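Local coordinates for short-chain-enoyl-CoA hydratase (Clostridium acetobutylicum, PDB 5Z7R), which catalyses the reversible hydration of crotonyl-CoA, a step of butanoate metabolism, and also accepts hexenoyl-CoA but not higher analogues, at residues Met1-Val6 with Leu33-Tyr38; Glu11-Val16 with Glu48-Ile53; Tyr38-Ile43 with Arg91-Leu96; Ala124-Arg129 with Val182-Glu187. One frame throughout, in Å; residues are numbered along the deposited sequence.

Contact 1 of 4, residues Met1-Val6 with Leu33-Tyr38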
loop_
_atom_site.group_PDB
_atom_site.type_symbol
_atom_site.label_atom_id
_atom_site.label_comp_id
_atom_site.label_asym_id
_atom_site.label_seq_id
_atom_site.Cartn_x
_atom_site.Cartn_y
_atom_site.Cartn_z
ATOM N N MET A 1 -0.316 -9.019 -38.655
ATOM C CA MET A 1 -0.194 -7.549 -38.896
ATOM C C MET A 1 1.132 -7.239 -39.594
ATOM O O MET A 1 2.136 -7.928 -39.380
ATOM C CB MET A 1 -0.294 -6.774 -37.571
ATOM C CG MET A 1 -0.894 -5.389 -37.715
ATOM S SD MET A 1 -0.488 -4.300 -36.344
ATOM C CE MET A 1 -1.356 -2.793 -36.815
ATOM N N GLU A 2 1.124 -6.206 -40.432
ATOM C CA GLU A 2 2.317 -5.793 -41.166
ATOM C C GLU A 2 2.618 -4.343 -40.766
ATOM O O GLU A 2 1.703 -3.542 -40.599
ATOM C CB GLU A 2 2.113 -5.995 -42.678
ATOM C CG GLU A 2 3.310 -5.634 -43.549
ATOM C CD GLU A 2 3.203 -4.230 -44.126
ATOM O OE1 GLU A 2 3.985 -3.349 -43.700
ATOM O OE2 GLU A 2 2.322 -4.004 -44.987
ATOM N N LEU A 3 3.904 -4.025 -40.602
ATOM C CA LEU A 3 4.342 -2.873 -39.797
ATOM C C LEU A 3 4.968 -1.790 -40.631
ATOM O O LEU A 3 5.900 -2.080 -41.368
ATOM C CB LEU A 3 5.403 -3.344 -38.802
ATOM C CG LEU A 3 5.043 -4.538 -37.931
ATOM C CD1 LEU A 3 6.261 -5.005 -37.155
ATOM C CD2 LEU A 3 3.909 -4.160 -37.007
ATOM N N ASN A 4 4.503 -0.548 -40.519
ATOM C CA ASN A 4 5.195 0.531 -41.230
ATOM C C ASN A 4 5.514 1.781 -40.406
ATOM O O ASN A 4 5.809 2.839 -40.956
ATOM C CB ASN A 4 4.492 0.858 -42.562
ATOM C CG ASN A 4 3.029 1.208 -42.390
ATOM O OD1 ASN A 4 2.137 0.423 -42.726
ATOM N ND2 ASN A 4 2.774 2.398 -41.882
ATOM N N ASN A 5 5.478 1.642 -39.079
ATOM C CA ASN A 5 6.050 2.639 -38.148
ATOM C C ASN A 5 7.164 2.038 -37.245
ATOM O O ASN A 5 7.956 2.771 -36.633
ATOM C CB ASN A 5 4.932 3.278 -37.290
ATOM C CG ASN A 5 4.068 4.268 -38.062
ATOM O OD1 ASN A 5 4.422 4.712 -39.144
ATOM N ND2 ASN A 5 2.935 4.633 -37.488
ATOM N N VAL A 6 7.248 0.709 -37.217
ATOM C CA VAL A 6 8.103 -0.025 -36.293
ATOM C C VAL A 6 8.815 -1.204 -36.939
ATOM O O VAL A 6 8.172 -2.111 -37.444
ATOM C CB VAL A 6 7.241 -0.602 -35.155
ATOM C CG1 VAL A 6 8.106 -1.322 -34.108
ATOM C CG2 VAL A 6 6.403 0.524 -34.557
ATOM N N LEU A 33 1.386 3.078 -31.558
ATOM C CA LEU A 33 1.111 2.382 -30.311
ATOM C C LEU A 33 0.557 0.996 -30.575
ATOM O O LEU A 33 0.959 -0.003 -29.939
ATOM C CB LEU A 33 0.136 3.172 -29.477
ATOM C CG LEU A 33 0.580 4.540 -28.953
ATOM C CD1 LEU A 33 -0.596 5.296 -28.365
ATOM C CD2 LEU A 33 1.679 4.416 -27.903
ATOM N N LYS A 34 -0.359 0.929 -31.538
ATOM C CA LYS A 34 -0.970 -0.339 -31.923
ATOM C C LYS A 34 0.079 -1.339 -32.416
ATOM O O LYS A 34 0.131 -2.478 -31.958
ATOM C CB LYS A 34 -2.044 -0.091 -32.987
ATOM C CG LYS A 34 -3.351 0.485 -32.432
ATOM C CD LYS A 34 -4.548 -0.426 -32.685
ATOM C CE LYS A 34 -4.958 -0.410 -34.162
ATOM N NZ LYS A 34 -5.781 -1.596 -34.552
ATOM N N GLU A 35 0.933 -0.896 -33.335
ATOM C CA GLU A 35 2.014 -1.746 -33.828
ATOM C C GLU A 35 2.985 -2.159 -32.695
ATOM O O GLU A 35 3.503 -3.286 -32.673
ATOM C CB GLU A 35 2.754 -1.020 -34.962
ATOM C CG GLU A 35 1.913 -0.802 -36.223
ATOM C CD GLU A 35 2.618 -0.017 -37.329
ATOM O OE1 GLU A 35 3.785 -0.343 -37.679
ATOM O OE2 GLU A 35 1.983 0.918 -37.867
ATOM N N MET A 36 3.208 -1.255 -31.739
ATOM C CA MET A 36 4.130 -1.518 -30.627
ATOM C C MET A 36 3.600 -2.678 -29.804
ATOM O O MET A 36 4.325 -3.634 -29.470
ATOM C CB MET A 36 4.262 -0.272 -29.773
ATOM C CG MET A 36 5.420 -0.276 -28.787
ATOM S SD MET A 36 7.060 -0.507 -29.507
ATOM C CE MET A 36 6.972 0.734 -30.768
ATOM N N ASP A 37 2.306 -2.618 -29.544
ATOM C CA ASP A 37 1.625 -3.657 -28.783
ATOM C C ASP A 37 1.707 -4.997 -29.504
ATOM O O ASP A 37 1.973 -6.063 -28.896
ATOM C CB ASP A 37 0.170 -3.242 -28.556
ATOM C CG ASP A 37 -0.533 -4.118 -27.538
ATOM O OD1 ASP A 37 0.010 -4.348 -26.442
ATOM O OD2 ASP A 37 -1.624 -4.608 -27.849
ATOM N N TYR A 38 1.540 -4.937 -30.820
ATOM C CA TYR A 38 1.684 -6.119 -31.631
ATOM C C TYR A 38 3.125 -6.659 -31.530
ATOM O O TYR A 38 3.328 -7.893 -31.331
ATOM C CB TYR A 38 1.230 -5.853 -33.084
ATOM C CG TYR A 38 1.607 -6.973 -34.027
ATOM C CD1 TYR A 38 2.853 -6.961 -34.667
ATOM C CD2 TYR A 38 0.750 -8.061 -34.258
ATOM C CE1 TYR A 38 3.239 -7.984 -35.508
ATOM C CE2 TYR A 38 1.137 -9.101 -35.101
ATOM C CZ TYR A 38 2.388 -9.049 -35.730
ATOM O OH TYR A 38 2.831 -10.042 -36.584
#

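Contact 2 of 4, residues Glu11-Val16 with Glu48-Ile53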
loop_
_atom_site.group_PDB
_atom_site.type_symbol
_atom_site.label_atom_id
_atom_site.label_comp_id
_atom_site.label_asym_id
_atom_site.label_seq_id
_atom_site.Cartn_x
_atom_site.Cartn_y
_atom_site.Cartn_z
ATOM N N GLU A 11 18.647 -10.785 -33.405
ATOM C CA GLU A 11 20.083 -10.994 -33.563
ATOM C C GLU A 11 20.544 -12.028 -32.533
ATOM O O GLU A 11 20.963 -11.684 -31.429
ATOM C CB GLU A 11 20.820 -9.653 -33.365
ATOM C CG GLU A 11 20.126 -8.440 -34.015
ATOM C CD GLU A 11 20.775 -7.102 -33.674
ATOM O OE1 GLU A 11 21.605 -7.072 -32.733
ATOM O OE2 GLU A 11 20.452 -6.084 -34.349
ATOM N N GLY A 12 20.448 -13.302 -32.895
ATOM C CA GLY A 12 20.768 -14.387 -31.973
ATOM C C GLY A 12 19.688 -14.525 -30.911
ATOM O O GLY A 12 18.677 -15.216 -31.114
ATOM N N LYS A 13 19.886 -13.869 -29.774
ATOM C CA LYS A 13 18.898 -13.923 -28.709
ATOM C C LYS A 13 18.400 -12.535 -28.298
ATOM O O LYS A 13 17.682 -12.406 -27.296
ATOM C CB LYS A 13 19.442 -14.707 -27.503
ATOM C CG LYS A 13 19.878 -16.141 -27.813
ATOM C CD LYS A 13 20.222 -16.944 -26.555
ATOM C CE LYS A 13 21.300 -18.010 -26.779
ATOM N NZ LYS A 13 20.792 -19.289 -27.364
ATOM N N VAL A 14 18.723 -11.503 -29.075
ATOM C CA VAL A 14 18.223 -10.168 -28.747
ATOM C C VAL A 14 17.418 -9.543 -29.871
ATOM O O VAL A 14 17.793 -9.608 -31.021
ATOM C CB VAL A 14 19.329 -9.187 -28.223
ATOM C CG1 VAL A 14 20.724 -9.738 -28.386
ATOM C CG2 VAL A 14 19.222 -7.788 -28.821
ATOM N N ALA A 15 16.316 -8.903 -29.524
ATOM C CA ALA A 15 15.523 -8.226 -30.511
ATOM C C ALA A 15 15.700 -6.744 -30.384
ATOM O O ALA A 15 15.622 -6.199 -29.284
ATOM C CB ALA A 15 14.063 -8.584 -30.346
ATOM N N VAL A 16 15.910 -6.086 -31.517
ATOM C CA VAL A 16 15.985 -4.659 -31.584
ATOM C C VAL A 16 14.691 -4.150 -32.181
ATOM O O VAL A 16 14.245 -4.609 -33.229
ATOM C CB VAL A 16 17.185 -4.211 -32.441
ATOM C CG1 VAL A 16 17.374 -2.710 -32.379
ATOM C CG2 VAL A 16 18.451 -4.923 -31.986
ATOM N N GLU A 48 13.234 -17.470 -28.188
ATOM C CA GLU A 48 14.611 -17.247 -28.621
ATOM C C GLU A 48 15.067 -15.823 -28.286
ATOM O O GLU A 48 16.265 -15.575 -28.135
ATOM C CB GLU A 48 14.782 -17.554 -30.115
ATOM C CG GLU A 48 14.929 -19.053 -30.416
ATOM C CD GLU A 48 14.878 -19.384 -31.912
ATOM O OE1 GLU A 48 14.749 -18.460 -32.749
ATOM O OE2 GLU A 48 14.963 -20.585 -32.258
ATOM N N VAL A 49 14.110 -14.901 -28.163
ATOM C CA VAL A 49 14.370 -13.528 -27.698
ATOM C C VAL A 49 14.446 -13.445 -26.179
ATOM O O VAL A 49 13.461 -13.702 -25.492
ATOM C CB VAL A 49 13.241 -12.583 -28.107
ATOM C CG1 VAL A 49 13.513 -11.191 -27.565
ATOM C CG2 VAL A 49 13.087 -12.578 -29.620
ATOM N N LEU A 50 15.621 -13.103 -25.661
ATOM C CA LEU A 50 15.839 -13.010 -24.215
ATOM C C LEU A 50 16.187 -11.588 -23.783
ATOM O O LEU A 50 16.423 -11.345 -22.611
ATOM C CB LEU A 50 16.962 -13.934 -23.795
ATOM C CG LEU A 50 16.739 -15.399 -24.030
ATOM C CD1 LEU A 50 18.045 -16.120 -23.762
ATOM C CD2 LEU A 50 15.648 -15.958 -23.150
ATOM N N ALA A 51 16.262 -10.654 -24.715
ATOM C CA ALA A 51 16.360 -9.268 -24.337
ATOM C C ALA A 51 15.917 -8.391 -25.487
ATOM O O ALA A 51 15.803 -8.846 -26.628
ATOM C CB ALA A 51 17.770 -8.920 -23.880
ATOM N N VAL A 52 15.614 -7.145 -25.178
ATOM C CA VAL A 52 15.083 -6.227 -26.155
ATOM C C VAL A 52 15.810 -4.905 -26.043
ATOM O O VAL A 52 16.133 -4.467 -24.939
ATOM C CB VAL A 52 13.569 -5.993 -25.912
ATOM C CG1 VAL A 52 13.027 -4.872 -26.778
ATOM C CG2 VAL A 52 12.804 -7.270 -26.120
ATOM N N ILE A 53 16.055 -4.278 -27.183
ATOM C CA ILE A 53 16.589 -2.966 -27.243
ATOM C C ILE A 53 15.604 -2.155 -28.023
ATOM O O ILE A 53 15.189 -2.519 -29.104
ATOM C CB ILE A 53 17.926 -2.926 -27.992
ATOM C CG1 ILE A 53 18.933 -3.872 -27.332
ATOM C CG2 ILE A 53 18.481 -1.500 -28.073
ATOM C CD1 ILE A 53 20.248 -3.920 -28.080
#

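Contact 3 of 4, residues Tyr38-Ile43 with Arg91-Leu96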
loop_
_atom_site.group_PDB
_atom_site.type_symbol
_atom_site.label_atom_id
_atom_site.label_comp_id
_atom_site.label_asym_id
_atom_site.label_seq_id
_atom_site.Cartn_x
_atom_site.Cartn_y
_atom_site.Cartn_z
ATOM N N TYR A 38 1.540 -4.937 -30.820
ATOM C CA TYR A 38 1.684 -6.119 -31.631
ATOM C C TYR A 38 3.125 -6.659 -31.530
ATOM O O TYR A 38 3.328 -7.893 -31.331
ATOM C CB TYR A 38 1.230 -5.853 -33.084
ATOM C CG TYR A 38 1.607 -6.973 -34.027
ATOM C CD1 TYR A 38 2.853 -6.961 -34.667
ATOM C CD2 TYR A 38 0.750 -8.061 -34.258
ATOM C CE1 TYR A 38 3.239 -7.984 -35.508
ATOM C CE2 TYR A 38 1.137 -9.101 -35.101
ATOM C CZ TYR A 38 2.388 -9.049 -35.730
ATOM O OH TYR A 38 2.831 -10.042 -36.584
ATOM N N VAL A 39 4.132 -5.776 -31.629
ATOM C CA VAL A 39 5.508 -6.313 -31.639
ATOM C C VAL A 39 5.829 -6.796 -30.253
ATOM O O VAL A 39 6.489 -7.834 -30.110
ATOM C CB VAL A 39 6.642 -5.424 -32.282
ATOM C CG1 VAL A 39 6.099 -4.243 -33.080
ATOM C CG2 VAL A 39 7.715 -4.973 -31.292
ATOM N N ILE A 40 5.332 -6.091 -29.229
ATOM C CA ILE A 40 5.557 -6.571 -27.876
ATOM C C ILE A 40 4.986 -7.974 -27.768
ATOM O O ILE A 40 5.693 -8.896 -27.338
ATOM C CB ILE A 40 4.950 -5.662 -26.788
ATOM C CG1 ILE A 40 5.673 -4.314 -26.748
ATOM C CG2 ILE A 40 5.052 -6.336 -25.417
ATOM C CD1 ILE A 40 4.813 -3.163 -26.291
ATOM N N GLY A 41 3.745 -8.164 -28.213
ATOM C CA GLY A 41 3.132 -9.499 -28.159
ATOM C C GLY A 41 3.906 -10.526 -28.965
ATOM O O GLY A 41 4.033 -11.718 -28.571
ATOM N N GLU A 42 4.421 -10.072 -30.101
ATOM C CA GLU A 42 5.339 -10.893 -30.904
ATOM C C GLU A 42 6.595 -11.271 -30.114
ATOM O O GLU A 42 6.993 -12.425 -30.115
ATOM C CB GLU A 42 5.719 -10.141 -32.190
ATOM C CG GLU A 42 6.000 -11.006 -33.408
ATOM C CD GLU A 42 4.795 -11.769 -33.935
ATOM O OE1 GLU A 42 3.651 -11.278 -33.810
ATOM O OE2 GLU A 42 5.025 -12.873 -34.485
ATOM N N ILE A 43 7.213 -10.329 -29.399
ATOM C CA ILE A 43 8.407 -10.695 -28.606
ATOM C C ILE A 43 8.011 -11.598 -27.445
ATOM O O ILE A 43 8.748 -12.526 -27.082
ATOM C CB ILE A 43 9.153 -9.460 -28.106
ATOM C CG1 ILE A 43 9.788 -8.740 -29.295
ATOM C CG2 ILE A 43 10.205 -9.832 -27.047
ATOM C CD1 ILE A 43 9.883 -7.237 -29.136
ATOM N N ARG A 91 2.716 -0.158 -20.119
ATOM C CA ARG A 91 2.731 -1.057 -18.970
ATOM C C ARG A 91 3.067 -2.464 -19.389
ATOM O O ARG A 91 3.710 -3.205 -18.625
ATOM C CB ARG A 91 1.372 -1.056 -18.268
ATOM C CG ARG A 91 1.296 -1.974 -17.078
ATOM C CD ARG A 91 2.323 -1.538 -16.034
ATOM N NE ARG A 91 2.013 -2.124 -14.741
ATOM C CZ ARG A 91 2.908 -2.540 -13.844
ATOM N NH1 ARG A 91 2.473 -3.083 -12.703
ATOM N NH2 ARG A 91 4.209 -2.409 -14.048
ATOM N N ARG A 92 2.646 -2.846 -20.598
ATOM C CA ARG A 92 2.919 -4.196 -21.096
ATOM C C ARG A 92 4.412 -4.364 -21.367
ATOM O O ARG A 92 4.992 -5.434 -21.105
ATOM C CB ARG A 92 2.138 -4.464 -22.379
ATOM C CG ARG A 92 2.199 -5.921 -22.858
ATOM C CD ARG A 92 1.318 -6.063 -24.085
ATOM N NE ARG A 92 1.260 -7.413 -24.653
ATOM C CZ ARG A 92 0.499 -7.715 -25.701
ATOM N NH1 ARG A 92 -0.233 -6.767 -26.274
ATOM N NH2 ARG A 92 0.491 -8.940 -26.191
ATOM N N LEU A 93 5.008 -3.297 -21.886
ATOM C CA LEU A 93 6.438 -3.229 -22.095
ATOM C C LEU A 93 7.209 -3.323 -20.758
ATOM O O LEU A 93 8.203 -4.084 -20.638
ATOM C CB LEU A 93 6.791 -1.929 -22.813
ATOM C CG LEU A 93 8.234 -1.811 -23.294
ATOM C CD1 LEU A 93 8.498 -2.746 -24.472
ATOM C CD2 LEU A 93 8.546 -0.398 -23.731
ATOM N N GLU A 94 6.725 -2.585 -19.755
ATOM C CA GLU A 94 7.379 -2.550 -18.430
ATOM C C GLU A 94 7.379 -3.920 -17.818
ATOM O O GLU A 94 8.381 -4.337 -17.230
ATOM C CB GLU A 94 6.647 -1.548 -17.535
ATOM C CG GLU A 94 7.186 -1.354 -16.139
ATOM C CD GLU A 94 6.543 -0.171 -15.531
ATOM O OE1 GLU A 94 7.231 0.847 -15.421
ATOM O OE2 GLU A 94 5.307 -0.206 -15.270
ATOM N N LEU A 95 6.285 -4.667 -18.007
ATOM C CA LEU A 95 6.140 -5.986 -17.361
ATOM C C LEU A 95 6.684 -7.116 -18.199
ATOM O O LEU A 95 6.853 -8.249 -17.693
ATOM C CB LEU A 95 4.652 -6.266 -17.059
ATOM C CG LEU A 95 4.072 -5.410 -15.939
ATOM C CD1 LEU A 95 2.550 -5.476 -15.890
ATOM C CD2 LEU A 95 4.685 -5.852 -14.598
ATOM N N LEU A 96 6.905 -6.841 -19.489
ATOM C CA LEU A 96 7.425 -7.850 -20.418
ATOM C C LEU A 96 8.490 -8.699 -19.763
ATOM O O LEU A 96 9.474 -8.184 -19.239
ATOM C CB LEU A 96 8.018 -7.149 -21.652
ATOM C CG LEU A 96 8.773 -8.012 -22.665
ATOM C CD1 LEU A 96 7.919 -9.205 -23.061
ATOM C CD2 LEU A 96 9.145 -7.181 -23.884
#

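Contact 4 of 4, residues Ala124-Arg129 with Val182-Glu187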
loop_
_atom_site.group_PDB
_atom_site.type_symbol
_atom_site.label_atom_id
_atom_site.label_comp_id
_atom_site.label_asym_id
_atom_site.label_seq_id
_atom_site.Cartn_x
_atom_site.Cartn_y
_atom_site.Cartn_z
ATOM N N ALA A 124 21.733 6.571 -22.917
ATOM C CA ALA A 124 21.491 7.676 -23.824
ATOM C C ALA A 124 22.762 8.045 -24.548
ATOM O O ALA A 124 23.854 7.694 -24.077
ATOM C CB ALA A 124 20.976 8.871 -23.068
ATOM N N SER A 125 22.606 8.760 -25.672
ATOM C CA SER A 125 23.736 9.362 -26.389
ATOM C C SER A 125 23.827 10.844 -26.055
ATOM O O SER A 125 22.823 11.496 -25.770
ATOM C CB SER A 125 23.697 9.109 -27.915
ATOM O OG SER A 125 22.537 9.630 -28.537
ATOM N N SER A 126 25.047 11.374 -26.069
ATOM C CA SER A 126 25.301 12.681 -25.448
ATOM C C SER A 126 24.435 13.784 -26.044
ATOM O O SER A 126 24.278 14.835 -25.445
ATOM C CB SER A 126 26.807 13.044 -25.497
ATOM O OG SER A 126 27.267 13.218 -26.836
ATOM N N ASN A 127 23.897 13.536 -27.233
ATOM C CA ASN A 127 22.937 14.438 -27.885
ATOM C C ASN A 127 21.504 14.352 -27.354
ATOM O O ASN A 127 20.740 15.282 -27.550
ATOM C CB ASN A 127 22.935 14.230 -29.410
ATOM C CG ASN A 127 22.345 12.891 -29.840
ATOM O OD1 ASN A 127 21.452 12.847 -30.696
ATOM N ND2 ASN A 127 22.838 11.796 -29.269
ATOM N N ALA A 128 21.145 13.266 -26.670
ATOM C CA ALA A 128 19.754 13.103 -26.222
ATOM C C ALA A 128 19.288 14.266 -25.370
ATOM O O ALA A 128 20.084 14.954 -24.754
ATOM C CB ALA A 128 19.547 11.777 -25.505
ATOM N N ARG A 129 17.981 14.516 -25.419
ATOM C CA ARG A 129 17.289 15.433 -24.506
ATOM C C ARG A 129 16.042 14.766 -23.919
ATOM O O ARG A 129 15.409 13.942 -24.570
ATOM C CB ARG A 129 16.868 16.700 -25.234
ATOM C CG ARG A 129 18.014 17.420 -25.901
ATOM C CD ARG A 129 17.621 18.852 -26.172
ATOM N NE ARG A 129 18.790 19.723 -26.272
ATOM C CZ ARG A 129 18.885 20.920 -25.700
ATOM N NH1 ARG A 129 19.985 21.635 -25.873
ATOM N NH2 ARG A 129 17.894 21.406 -24.945
ATOM N N VAL A 182 25.724 7.656 -20.265
ATOM C CA VAL A 182 25.795 8.490 -21.459
ATOM C C VAL A 182 27.046 8.036 -22.219
ATOM O O VAL A 182 28.062 7.735 -21.605
ATOM C CB VAL A 182 25.763 9.977 -21.095
ATOM C CG1 VAL A 182 25.726 10.863 -22.334
ATOM C CG2 VAL A 182 24.537 10.238 -20.238
ATOM N N VAL A 183 26.891 7.858 -23.532
ATOM C CA VAL A 183 27.964 7.541 -24.489
ATOM C C VAL A 183 27.749 8.469 -25.670
ATOM O O VAL A 183 26.776 9.229 -25.679
ATOM C CB VAL A 183 27.933 6.094 -25.001
ATOM C CG1 VAL A 183 28.161 5.092 -23.877
ATOM C CG2 VAL A 183 26.636 5.784 -25.716
ATOM N N GLU A 184 28.660 8.443 -26.643
ATOM C CA GLU A 184 28.511 9.266 -27.844
ATOM C C GLU A 184 27.639 8.514 -28.824
ATOM O O GLU A 184 27.548 7.287 -28.750
ATOM C CB GLU A 184 29.880 9.586 -28.464
ATOM C CG GLU A 184 30.705 10.591 -27.647
ATOM C CD GLU A 184 30.100 11.993 -27.604
ATOM O OE1 GLU A 184 30.008 12.673 -28.667
ATOM O OE2 GLU A 184 29.728 12.429 -26.488
ATOM N N PRO A 185 26.988 9.225 -29.757
ATOM C CA PRO A 185 26.202 8.519 -30.781
ATOM C C PRO A 185 26.881 7.257 -31.285
ATOM O O PRO A 185 26.317 6.160 -31.168
ATOM C CB PRO A 185 26.090 9.551 -31.873
ATOM C CG PRO A 185 26.002 10.837 -31.104
ATOM C CD PRO A 185 26.961 10.678 -29.961
ATOM N N SER A 186 28.116 7.368 -31.753
ATOM C CA SER A 186 28.756 6.237 -32.369
ATOM C C SER A 186 28.844 4.993 -31.481
ATOM O O SER A 186 28.907 3.876 -32.015
ATOM C CB SER A 186 30.164 6.631 -32.854
ATOM O OG SER A 186 30.843 5.489 -33.343
ATOM N N GLU A 187 28.888 5.170 -30.149
ATOM C CA GLU A 187 28.972 4.055 -29.198
ATOM C C GLU A 187 27.594 3.462 -28.740
ATOM O O GLU A 187 27.538 2.347 -28.225
ATOM C CB GLU A 187 29.737 4.505 -27.955
ATOM C CG GLU A 187 31.135 5.065 -28.213
ATOM C CD GLU A 187 31.869 5.480 -26.927
ATOM O OE1 GLU A 187 31.230 5.929 -25.943
ATOM O OE2 GLU A 187 33.111 5.381 -26.900
#

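Contact 1 of 4, residues Met1-Val6 with Leu33-Tyr38
One face of the Tyr-38 ring is covered by Met-1, whose CB stands over it 3.8 Å from the ring centroid and only 15° off the normal, a CH-pi contact displaced toward the rim. The sulfur of the same residue completes a Met-aromatic contact, SD lying obliquely 4.7 Å from that centroid, while Leu-3 CD2 comes up to CD1 of the ring at a slant. The second flat group, the carboxylate of Glu-35, receives the backbone of the N-terminal segment. The arrangement belongs to the crotonase fold: the chain leading into strand 6-11 is laid across helix 30-45, the helix of the first beta-alpha-beta unit. Tyr-38 has CG anti to the backbone N (chi1 169°), and its ring and the extended Met-1 side chain run antiparallel alongside one another. The CB of Glu-35 is flanked by methyls of Leu-3 and Val-6, Met-1 CE meets its CG, and from there the chain runs out straight. Two successive peptide N-H groups converge on its buried OE1, which would be expected to stabilise the carboxylate as an anion. At the C-terminal end of the segment, Val-6 CG2 packs 3.8 Å from Met-36 CE; Met-36 starts away from the N-terminal segment, and bends at chi2 and chi3 bring its methyl back. Beyond the pair, Val-6 reaches Val-17 and Met-36 reaches Ile-19, both on strand 14-19. The bond from Asn-4 N to Glu-35 OE1 (2.9 Å) is bent and weak, whereas Asn-5 N approaches the syn lone pair of Glu-35 OE1 at 3.0 Å and 161°.

Contact 2 of 4, residues Glu11-Val16 with Glu48-Ile53
Packing is tightest where strands 14-19 and 51-56 run side by side as parallel neighbours; the axes of the short segments 14-16 and 51-53 come within 4.7 Å. Ala-15 bonds both ways: its N gives a nearly straight bond to Ala-51 O (2.9 Å, 170°), and its O accepts Ile-53 N, also at 2.9 Å and in the carbonyl plane. Ala-15 CB touches Val-49 CG1 at 3.9 Å, whereas Val-14 and Val-16 lie on the other side of the sheet with Ile-53, whose side chain crosses that of Val-14 obliquely, CD1 4.1 Å from Val-14 CG2. Toward solvent the pairing loosens. Here a type II' turn from Glu-11 to Val-14 reverses the chain, Gly-12 taking the positive phi. Lys-13 O still receives a short, straight bond from Leu-50 N (2.7 Å, 175°), but Ala-51 N reaches the same oxygen only weakly. The exposed Lys-13 side chain runs alongside Leu-50, its CD 3.6 Å from Leu-50 CD1. This is the strand pairing of a beta-alpha-beta crossover: Val-49 and Val-52 pack on Ile-43 of the connecting helix 30-45, Val-14 and Ile-53 lean on helix 188-201, and Val-52 continues the bonding into strand 100-104.

Contact 3 of 4, residues Tyr38-Ile43 with Arg91-Leu96
Ile-40 points at the helix of residues 91-95 and meets it with both branches. Its CG2, anti to the backbone N, lies against the aliphatic part of Arg-92, 3.9 Å from CG, and the two side chains lie alongside, tips pointing opposite ways. Its CG1 branch turns to Leu-93, crossing that side chain at about a right angle with Ile-40 CG1 4.0 Å from Leu-93 CD1. Nearer the end of helix 76-95, Leu-96, the first residue to leave helical geometry, sends CD2 to Ile-43 CG2 at 4.3 Å. These side chains join two helices of the crotonase fold, 30-45 and 76-95, whose local axes run nearly parallel, crossing at 22° and 10.3 Å apart. At the rim Arg-92 stretches fully from CG to NE and lays its guanidinium directly against the backbone of Gly-41, where there is no side chain, with Gly-41 N over one face and NH2 3.3 Å from Gly-41 CA. The tip is held by charge on that neighbouring helix: NH1 forms a salt bridge with Asp-37 and NH2 another with Glu-44. Further out, Arg-91 pairs through NH2 with Glu-94 OE2 at 2.7 Å, and through NE with Asp-223 of a neighbouring subunit.

Contact 4 of 4, residues Ala124-Arg129 with Val182-Glu187
The short strand 182-183 is the outermost strand, within this chain, of the six-stranded sheet of the crotonase fold, and it runs parallel to the end of strand 121-125. Val-183 N donates to Ala-124 O at 3.1 Å and 159°, in the plane of the carbonyl. The carbonyl of the same residue, Val-183 O, takes a weak, bent bond from Ser-126 N, so Val-183 is bonded to both sides of Ser-125, whose CA also closes on Val-183 O at 3.1 Å. The pairing ends where the chain from Ser-125 to Ala-128 enters a type I turn, while the other segment continues through Glu-184 into Pro-185. Side chains now pack on the backbone of the other segment. Val-182 CG1, anti to its own N, lies 3.6 Å from Ser-126 CA, and Ser-125 CB rests 3.8 Å from Pro-185 N. On one face of the sheet Val-182 leans on Ala-170 and Leu-174 of helix 170-175; on the other Val-183 meets Thr-191 of helix 188-201. Glu-184 starts out away from the turn, but a bend at chi2 (-66°) returns its carboxylate to Ser-126. With OG held between its backbone N and carbonyl carbon, Ser-126 donates to Glu-184 OE2 at 2.6 Å, striking it from above the carboxylate plane, 50° out of it.

From the N terminus, contact 1 closes the first loop by bringing residues 1-6 back to helix 30-45. Contact 2 crosses it, since strand 14-19 lies inside that loop and its partner 51-56 beyond it, so contact 2 pairs the two strands that the helix connects. Contact 3 opens at Tyr-38, which it shares with contact 1, and also crosses contact 2, carrying the helix over to 76-95. Val-6 packs on Val-39 between contacts 1 and 3, and Val-52 on Leu-96 between contacts 2 and 3. Contact 4 follows in series, about 10 Å from contact 2 at the nearest atoms, at the far edge of the same sheet.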